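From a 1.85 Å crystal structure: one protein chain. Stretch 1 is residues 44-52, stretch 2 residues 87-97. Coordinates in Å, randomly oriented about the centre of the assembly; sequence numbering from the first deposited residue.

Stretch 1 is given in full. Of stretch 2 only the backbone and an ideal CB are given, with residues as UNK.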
# COMPACT_ATOMS: atom_id res chain seq x y z
N PHE A 44 7.65 12.76 1.16
CA PHE A 44 7.48 11.75 0.13
C PHE A 44 6.90 10.54 0.82
O PHE A 44 7.23 10.27 1.99
CB PHE A 44 8.81 11.39 -0.53
CG PHE A 44 9.11 12.22 -1.73
CD1 PHE A 44 9.39 13.58 -1.61
CD2 PHE A 44 9.06 11.65 -3.00
CE1 PHE A 44 9.67 14.36 -2.73
CE2 PHE A 44 9.32 12.43 -4.13
CZ PHE A 44 9.62 13.78 -3.99
N GLU A 45 6.04 9.81 0.11
CA GLU A 45 5.22 8.78 0.76
C GLU A 45 5.06 7.50 -0.02
O GLU A 45 5.07 7.51 -1.25
CB GLU A 45 3.82 9.37 1.06
CG GLU A 45 3.90 10.60 2.00
CD GLU A 45 2.58 11.13 2.46
OE1 GLU A 45 2.03 10.56 3.43
OE2 GLU A 45 2.10 12.15 1.90
N ALA A 46 4.91 6.39 0.70
CA ALA A 46 4.26 5.18 0.12
C ALA A 46 4.88 4.59 -1.15
O ALA A 46 4.26 4.56 -2.24
CB ALA A 46 2.72 5.45 -0.06
N PRO A 47 6.12 4.09 -1.03
CA PRO A 47 6.79 3.58 -2.23
C PRO A 47 6.20 2.24 -2.75
O PRO A 47 5.89 1.34 -1.94
CB PRO A 47 8.24 3.38 -1.74
CG PRO A 47 8.11 3.10 -0.26
CD PRO A 47 6.96 3.99 0.18
N ASN A 48 6.05 2.15 -4.07
CA ASN A 48 5.96 0.88 -4.80
C ASN A 48 7.33 0.57 -5.40
O ASN A 48 8.16 1.47 -5.59
CB ASN A 48 5.04 0.99 -6.04
CG ASN A 48 3.64 1.46 -5.73
OD1 ASN A 48 3.18 2.42 -6.33
ND2 ASN A 48 2.95 0.80 -4.81
N TRP A 49 7.56 -0.70 -5.75
CA TRP A 49 8.80 -1.10 -6.37
C TRP A 49 8.46 -1.68 -7.71
O TRP A 49 7.64 -2.59 -7.79
CB TRP A 49 9.47 -2.17 -5.50
CG TRP A 49 10.96 -2.36 -5.71
CD1 TRP A 49 11.65 -2.44 -6.91
CD2 TRP A 49 11.93 -2.55 -4.67
NE1 TRP A 49 13.00 -2.68 -6.66
CE2 TRP A 49 13.19 -2.75 -5.29
CE3 TRP A 49 11.85 -2.60 -3.26
CZ2 TRP A 49 14.37 -2.97 -4.55
CZ3 TRP A 49 13.03 -2.81 -2.53
CH2 TRP A 49 14.27 -3.00 -3.18
N SER A 50 9.09 -1.16 -8.76
CA SER A 50 8.80 -1.57 -10.12
C SER A 50 9.06 -3.06 -10.34
O SER A 50 9.98 -3.62 -9.75
CB SER A 50 9.58 -0.72 -11.11
OG SER A 50 10.93 -1.13 -11.24
N PRO A 51 8.22 -3.72 -11.17
CA PRO A 51 8.39 -5.15 -11.38
C PRO A 51 9.68 -5.54 -12.06
O PRO A 51 10.08 -6.69 -11.94
CB PRO A 51 7.18 -5.54 -12.25
CG PRO A 51 6.25 -4.45 -12.13
CD PRO A 51 7.03 -3.20 -11.86
N ASP A 52 10.31 -4.62 -12.78
CA ASP A 52 11.64 -4.88 -13.32
C ASP A 52 12.76 -4.57 -12.32
O ASP A 52 13.93 -4.72 -12.63
CB ASP A 52 11.88 -4.16 -14.66
CG ASP A 52 11.90 -2.64 -14.52
OD1 ASP A 52 11.87 -2.12 -13.39
OD2 ASP A 52 11.96 -1.96 -15.57
N UNK A 87 -3.25 10.53 -3.83
CA UNK A 87 -2.97 10.26 -2.45
C UNK A 87 -1.97 9.09 -2.36
O UNK A 87 -1.35 8.73 -3.37
CB UNK A 87 -4.26 9.95 -1.69
N UNK A 88 -1.83 8.50 -1.17
CA UNK A 88 -0.78 7.48 -0.92
C UNK A 88 -1.08 6.07 -1.40
O UNK A 88 -0.31 5.15 -1.09
CB UNK A 88 -0.50 7.41 0.58
N UNK A 89 -2.18 5.89 -2.14
CA UNK A 89 -2.70 4.57 -2.48
C UNK A 89 -2.59 4.41 -3.98
O UNK A 89 -3.40 4.97 -4.72
CB UNK A 89 -4.14 4.39 -2.01
N UNK A 90 -1.58 3.67 -4.42
CA UNK A 90 -1.24 3.61 -5.85
C UNK A 90 -0.42 2.35 -6.07
O UNK A 90 0.07 1.76 -5.13
CB UNK A 90 -0.47 4.85 -6.31
N UNK A 91 -0.21 1.94 -7.30
CA UNK A 91 0.53 0.71 -7.48
C UNK A 91 0.87 0.53 -8.93
O UNK A 91 0.52 1.38 -9.75
CB UNK A 91 -0.26 -0.49 -6.96
N UNK A 92 1.58 -0.55 -9.21
CA UNK A 92 2.12 -0.83 -10.56
C UNK A 92 1.67 -2.24 -10.94
O UNK A 92 1.63 -3.16 -10.07
CB UNK A 92 3.64 -0.71 -10.60
N UNK A 93 1.23 -2.41 -12.18
CA UNK A 93 0.70 -3.69 -12.64
C UNK A 93 1.85 -4.68 -12.74
O UNK A 93 3.00 -4.28 -12.95
CB UNK A 93 -0.02 -3.55 -13.98
N UNK A 94 1.56 -5.99 -12.63
CA UNK A 94 2.64 -6.98 -12.60
C UNK A 94 3.50 -6.93 -13.85
O UNK A 94 4.72 -7.16 -13.79
CB UNK A 94 2.06 -8.39 -12.43
N UNK A 95 2.90 -6.60 -14.98
CA UNK A 95 3.69 -6.53 -16.21
C UNK A 95 4.41 -5.19 -16.35
O UNK A 95 5.16 -4.97 -17.31
CB UNK A 95 2.79 -6.76 -17.43
N UNK A 96 4.19 -4.30 -15.39
CA UNK A 96 4.87 -3.01 -15.37
C UNK A 96 4.36 -1.93 -16.31
O UNK A 96 4.90 -0.80 -16.28
CB UNK A 96 6.35 -3.24 -15.68
N UNK A 97 3.34 -2.24 -17.14
CA UNK A 97 2.84 -1.28 -18.13
C UNK A 97 1.81 -0.26 -17.64
O UNK A 97 1.53 0.70 -18.36
CB UNK A 97 2.22 -2.06 -19.29

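Position 87 points its CA-to-CB bond away from stretch 1, and nothing of that stretch lies near the ideal CB. Many residues would suit it. It is Asn 87, and Asn 87 OD1 accepts a hydrogen bond from the backbone N of position 89 at 3.0 Å.

Position 88 points toward stretch 1. Its ideal CB lies 3.8 Å from Ala 46 CB and 4.8 Å from Glu 45 CB. The small alanine leaves room, and the glutamate carboxylate offers an acceptor. A donor two bonds beyond CB suits the carboxylate, as in asparagine; a longer amide or basic side chain could serve if it folds back. The residue is Asn 88. Its ND2 donates to Glu 45 OE1 at 2.8 Å, nearly straight at 172°. The chi1 is m, which brings the amide alongside the carboxylate.

Position 89 points away, with no part of stretch 1 near its CB. Stretch 1 sets no preference. It is Asp 89, and its side chain makes no contact with stretch 1.

Position 90 points sideways, but its ideal CB is 4.4 Å from Asn 48 OD1. That oxygen is an acceptor, so a side chain that reaches across and carries a donor would suit. Histidine, glutamine or a longer basic residue are candidates. It is His 90. With chi1 at p, its ring comes in beside the strand, and ND1 donates to Asn 48 OD1 at 2.7 Å. Asn 48 OD1 lies at the ring edge, near its plane, where an N-H can point at it. The same asparagine returns a bond, from Asn 48 ND2 to His 90 O at 3.1 Å. One amide therefore holds both the side chain and the backbone of this residue.

Position 91 has a very extended backbone, -170/178. Its ideal CB would lie 4.1 Å from Asn 48 ND2. A small residue is the cautious guess, though the phi is negative and does not demand glycine. It is Gly 91, whose CA packs 3.4 Å from Asn 48 OD1.

Position 92 is in the strand and points toward stretch 1. Pro 51 CD is 4.4 Å from its ideal CB, and Asn 48 CB is 5.1 Å away. This largely carbon surface suits valine, isoleucine, leucine or methionine. It is Ile 92. Its CG2 packs 3.6 Å from Pro 51 CD, while CD1 reaches 3.8 Å from Ser 50 CA and 3.9 Å from Asn 48 CB.

Positions 93 to 96 form a type I turn. The first three point away, so stretch 1 asks little of their side chains. Short polar residues suit 93 and 95 in a turn. At 94 phi is -59°, which proline accepts readily, as do others. They are Ser 93, Pro 94 and Asp 95. Ser 93 OG donates to Asp 95 OD1 at 2.8 Å. Position 96 points toward stretch 1. Its phi of 78° favours glycine, and its ideal CB would sit 3.8 Å from Pro 51 CG. It is Gly 96. Its CA lies 3.8 Å from Pro 51 CG, and Gly 96 N closes the turn with a hydrogen bond to Ser 93 O at 2.7 Å.

Position 97 is out of reach and open to many residues. It is Ala 97, whose N donates to Asp 95 OD1 at 3.1 Å.

Stretch 2 (87-97) NNDHGISPDGA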
# COMPACT_ATOMS: atom_id res chain seq x y z
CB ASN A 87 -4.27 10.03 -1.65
CG ASN A 87 -5.06 8.80 -2.14
OD1 ASN A 87 -4.48 7.79 -2.54
ND2 ASN A 87 -6.41 8.88 -2.06
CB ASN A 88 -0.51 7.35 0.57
CG ASN A 88 0.16 8.56 1.15
OD1 ASN A 88 0.25 9.63 0.51
ND2 ASN A 88 0.65 8.39 2.38
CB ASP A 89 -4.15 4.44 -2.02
CG ASP A 89 -4.35 4.71 -0.54
OD1 ASP A 89 -3.53 4.26 0.31
OD2 ASP A 89 -5.37 5.34 -0.20
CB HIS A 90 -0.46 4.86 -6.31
CG HIS A 90 0.68 5.26 -5.40
ND1 HIS A 90 1.89 4.61 -5.40
CD2 HIS A 90 0.79 6.26 -4.50
CE1 HIS A 90 2.69 5.17 -4.51
NE2 HIS A 90 2.05 6.18 -3.95
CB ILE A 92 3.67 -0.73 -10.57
CG1 ILE A 92 4.18 0.61 -9.98
CG2 ILE A 92 4.22 -0.91 -11.97
CD1 ILE A 92 5.73 0.65 -9.88
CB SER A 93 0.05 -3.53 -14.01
OG SER A 93 1.04 -3.15 -14.94
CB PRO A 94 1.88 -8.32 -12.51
CG PRO A 94 0.58 -7.97 -11.83
CD PRO A 94 0.24 -6.63 -12.48
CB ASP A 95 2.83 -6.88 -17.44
CG ASP A 95 1.87 -5.76 -17.85
OD1 ASP A 95 1.64 -4.83 -17.07
OD2 ASP A 95 1.34 -5.82 -18.99
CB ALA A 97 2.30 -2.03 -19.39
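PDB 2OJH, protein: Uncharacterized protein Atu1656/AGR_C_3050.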